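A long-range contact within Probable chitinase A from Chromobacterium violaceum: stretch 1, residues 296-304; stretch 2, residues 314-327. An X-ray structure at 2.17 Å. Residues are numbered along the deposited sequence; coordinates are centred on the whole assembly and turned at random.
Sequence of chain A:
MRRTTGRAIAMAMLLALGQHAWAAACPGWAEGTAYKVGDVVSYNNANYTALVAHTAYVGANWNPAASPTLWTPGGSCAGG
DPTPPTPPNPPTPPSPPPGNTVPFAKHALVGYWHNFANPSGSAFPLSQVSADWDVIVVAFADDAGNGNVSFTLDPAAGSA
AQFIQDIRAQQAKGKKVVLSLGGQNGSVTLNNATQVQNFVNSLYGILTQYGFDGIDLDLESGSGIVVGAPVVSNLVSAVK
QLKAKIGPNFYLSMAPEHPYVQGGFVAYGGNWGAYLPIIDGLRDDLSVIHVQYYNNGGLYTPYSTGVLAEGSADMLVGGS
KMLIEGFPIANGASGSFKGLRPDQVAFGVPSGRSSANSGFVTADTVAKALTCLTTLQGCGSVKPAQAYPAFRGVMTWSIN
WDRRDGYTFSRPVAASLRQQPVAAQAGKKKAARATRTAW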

# COMPACT_ATOMS: atom_id res chain seq x y z
N ASN A 296 -0.90 11.91 8.87
CA ASN A 296 0.18 12.47 9.68
C ASN A 296 0.50 13.94 9.38
O ASN A 296 1.60 14.41 9.66
CB ASN A 296 1.44 11.62 9.54
CG ASN A 296 1.32 10.29 10.27
OD1 ASN A 296 1.54 10.21 11.48
ND2 ASN A 296 0.96 9.24 9.53
N GLY A 297 -0.47 14.65 8.82
CA GLY A 297 -0.30 16.06 8.54
C GLY A 297 0.74 16.32 7.46
O GLY A 297 1.11 15.41 6.71
N GLY A 298 1.21 17.56 7.40
CA GLY A 298 2.13 17.99 6.36
C GLY A 298 3.54 17.46 6.52
O GLY A 298 3.84 16.74 7.47
N LEU A 299 4.40 17.83 5.58
CA LEU A 299 5.75 17.28 5.52
C LEU A 299 6.80 18.37 5.33
O LEU A 299 6.70 19.18 4.41
CB LEU A 299 5.85 16.27 4.38
CG LEU A 299 7.22 15.62 4.15
CD1 LEU A 299 7.59 14.75 5.33
CD2 LEU A 299 7.20 14.82 2.86
N TYR A 300 7.80 18.40 6.21
CA TYR A 300 8.87 19.38 6.09
C TYR A 300 10.01 18.81 5.24
O TYR A 300 10.65 17.82 5.61
CB TYR A 300 9.39 19.79 7.47
CG TYR A 300 10.34 20.98 7.46
CD1 TYR A 300 11.67 20.83 7.08
CD2 TYR A 300 9.90 22.24 7.82
CE1 TYR A 300 12.54 21.91 7.07
CE2 TYR A 300 10.76 23.33 7.81
CZ TYR A 300 12.08 23.16 7.44
OH TYR A 300 12.94 24.23 7.42
N THR A 301 10.25 19.45 4.10
CA THR A 301 11.29 19.01 3.17
C THR A 301 12.31 20.12 2.95
O THR A 301 12.04 21.28 3.29
CB THR A 301 10.69 18.59 1.81
OG1 THR A 301 10.39 19.76 1.04
CG2 THR A 301 9.44 17.76 2.01
N PRO A 302 13.48 19.79 2.39
CA PRO A 302 14.43 20.86 2.08
C PRO A 302 14.10 21.63 0.80
O PRO A 302 14.91 22.45 0.37
CB PRO A 302 15.76 20.11 1.92
CG PRO A 302 15.37 18.73 1.53
CD PRO A 302 14.08 18.45 2.24
N TYR A 303 12.93 21.40 0.21
CA TYR A 303 12.64 21.98 -1.10
C TYR A 303 11.67 23.16 -1.03
O TYR A 303 11.28 23.71 -2.06
CB TYR A 303 12.10 20.90 -2.03
CG TYR A 303 12.90 19.62 -1.93
CD1 TYR A 303 14.25 19.59 -2.26
CD2 TYR A 303 12.31 18.44 -1.48
CE1 TYR A 303 14.98 18.43 -2.15
CE2 TYR A 303 13.03 17.28 -1.38
CZ TYR A 303 14.37 17.27 -1.71
OH TYR A 303 15.09 16.11 -1.61
N SER A 304 11.30 23.55 0.18
CA SER A 304 10.44 24.72 0.39
C SER A 304 10.70 25.32 1.76
O SER A 304 11.06 24.62 2.70
CB SER A 304 8.97 24.34 0.23
OG SER A 304 8.13 25.45 0.49
N ASP A 314 2.85 18.44 -4.44
CA ASP A 314 4.15 18.86 -3.95
C ASP A 314 4.67 17.95 -2.84
O ASP A 314 5.85 17.56 -2.84
CB ASP A 314 4.10 20.31 -3.45
CG ASP A 314 4.29 21.34 -4.56
OD1 ASP A 314 4.79 20.98 -5.65
OD2 ASP A 314 3.96 22.52 -4.31
N MET A 315 3.80 17.60 -1.89
CA MET A 315 4.20 16.73 -0.79
C MET A 315 4.58 15.35 -1.31
O MET A 315 5.55 14.75 -0.85
CB MET A 315 3.07 16.61 0.24
CG MET A 315 3.35 15.65 1.40
SD MET A 315 2.19 15.75 2.76
CE MET A 315 2.75 14.42 3.79
N LEU A 316 3.82 14.86 -2.28
CA LEU A 316 4.13 13.57 -2.88
C LEU A 316 5.46 13.63 -3.62
O LEU A 316 6.29 12.73 -3.50
CB LEU A 316 3.01 13.13 -3.83
CG LEU A 316 1.62 13.02 -3.22
CD1 LEU A 316 0.63 12.55 -4.27
CD2 LEU A 316 1.62 12.08 -2.02
N VAL A 317 5.66 14.70 -4.38
CA VAL A 317 6.90 14.89 -5.12
C VAL A 317 8.06 15.09 -4.15
O VAL A 317 9.13 14.50 -4.31
CB VAL A 317 6.81 16.08 -6.09
CG1 VAL A 317 8.15 16.32 -6.77
CG2 VAL A 317 5.72 15.83 -7.13
N GLY A 318 7.83 15.93 -3.14
CA GLY A 318 8.85 16.24 -2.15
C GLY A 318 9.28 15.04 -1.33
O GLY A 318 10.48 14.81 -1.14
N GLY A 319 8.31 14.28 -0.85
CA GLY A 319 8.60 13.07 -0.09
C GLY A 319 9.42 12.09 -0.92
O GLY A 319 10.36 11.47 -0.43
N SER A 320 9.06 11.98 -2.19
CA SER A 320 9.75 11.07 -3.09
C SER A 320 11.16 11.56 -3.41
O SER A 320 12.09 10.76 -3.50
CB SER A 320 8.94 10.88 -4.38
OG SER A 320 7.65 10.37 -4.08
N LYS A 321 11.32 12.87 -3.57
CA LYS A 321 12.65 13.45 -3.81
C LYS A 321 13.60 13.16 -2.66
O LYS A 321 14.74 12.78 -2.88
CB LYS A 321 12.56 14.96 -4.02
CG LYS A 321 12.18 15.38 -5.43
CD LYS A 321 12.13 16.89 -5.55
CE LYS A 321 13.49 17.51 -5.27
NZ LYS A 321 13.45 18.99 -5.42
N MET A 322 13.11 13.32 -1.43
CA MET A 322 13.95 13.07 -0.25
C MET A 322 14.49 11.65 -0.24
O MET A 322 15.65 11.42 0.11
CB MET A 322 13.17 13.36 1.03
CG MET A 322 12.85 14.83 1.23
SD MET A 322 11.99 15.17 2.77
CE MET A 322 13.23 14.67 3.97
N LEU A 323 13.66 10.69 -0.64
CA LEU A 323 14.07 9.29 -0.65
C LEU A 323 15.06 8.99 -1.77
O LEU A 323 15.89 8.10 -1.65
CB LEU A 323 12.85 8.38 -0.76
CG LEU A 323 12.05 8.21 0.53
CD1 LEU A 323 10.73 7.53 0.27
CD2 LEU A 323 12.87 7.41 1.55
N ILE A 324 14.97 9.74 -2.86
CA ILE A 324 15.84 9.51 -4.01
C ILE A 324 17.15 10.30 -3.92
O ILE A 324 18.22 9.75 -4.18
CB ILE A 324 15.12 9.85 -5.33
CG1 ILE A 324 13.88 8.96 -5.49
CG2 ILE A 324 16.05 9.66 -6.52
CD1 ILE A 324 13.01 9.31 -6.68
N GLU A 325 17.07 11.58 -3.55
CA GLU A 325 18.27 12.41 -3.47
C GLU A 325 19.04 12.16 -2.18
O GLU A 325 20.27 12.29 -2.13
CB GLU A 325 17.94 13.90 -3.55
CG GLU A 325 16.79 14.28 -4.45
CD GLU A 325 17.17 14.37 -5.90
OE1 GLU A 325 18.25 13.87 -6.28
OE2 GLU A 325 16.37 14.95 -6.67
N GLY A 326 18.32 11.81 -1.12
CA GLY A 326 18.91 11.71 0.19
C GLY A 326 18.73 13.01 0.94
O GLY A 326 18.36 14.03 0.36
N PHE A 327 19.01 12.99 2.24
CA PHE A 327 18.82 14.16 3.08
C PHE A 327 19.56 14.01 4.41
O PHE A 327 19.81 12.89 4.86
CB PHE A 327 17.33 14.42 3.33
CG PHE A 327 16.61 13.26 3.96
CD1 PHE A 327 16.03 12.27 3.17
CD2 PHE A 327 16.49 13.16 5.34
CE1 PHE A 327 15.36 11.20 3.75
CE2 PHE A 327 15.82 12.10 5.92
CZ PHE A 327 15.25 11.12 5.12
O HOH W 1 17.29 16.44 -0.58

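An irregular segment, 296-304, lies along the helix of 314-325 and is held by side-chain packing; no direct hydrogen bond joins the two stretches. Tyr303 gives up the most surface. Its chi1 of -44° (m) and chi2 of -62° direct the ring obliquely along the helix, where Lys321 covers one face: NZ sits 3.6 Å from the centroid of the Tyr303 ring in a cation-pi contact, and CE, also 3.6 Å from that centroid, lies nearly on the ring normal as a CH-pi contact. The Lys321 chain (m, t, p, t) turns at chi3, 62°, placing both atoms over the ring, while NZ is also hydrogen-bonded elsewhere in the structure. Gly318 O approaches the ring edge, 3.6 Å from Tyr303 CE2, and remains the acceptor for Met322 N within the helix. Tyr303 OH lies 3.4 Å from Met322 N, but at a poor angle for a hydrogen bond; instead, the O of water 1 lies 2.5 Å from Tyr303 OH and 2.8 Å from Gly326 O, donating to the carbonyl. Gly326, with phi of 94°, has just left the helix.

Met322 (m, t, p) fits between neighbours: its CG is 3.6 Å from Tyr303 CE2, and its SD lies 3.7 Å from Thr301 CG2 and 3.9 Å from Pro302 CD. Thr301, chi1 78° (p), directs CG2 to this sulfur while OG1 accepts a 3.1 Å hydrogen bond from Tyr303 N, bracing the type I turn 301-304. Met315 starts sideways but is fully extended (t, t, t), which carries CE to 3.7 Å from Leu299 CB and 3.5 Å from Gly297 O. Leu299 (t, p) reaches the helix backbone, CD2 lying 3.7 Å from Gly319 CA. The absence of a CB leaves room here: an ideal CB on Gly319 would sit a tight 3.5 Å from Leu299 CD2 and one on Gly318 a tight 3.4 Å from Thr301 CG2, though each would also be pressed by its own helix, at 3.2 Å from Met315 O and 3.0 Å from Asp314 O respectively.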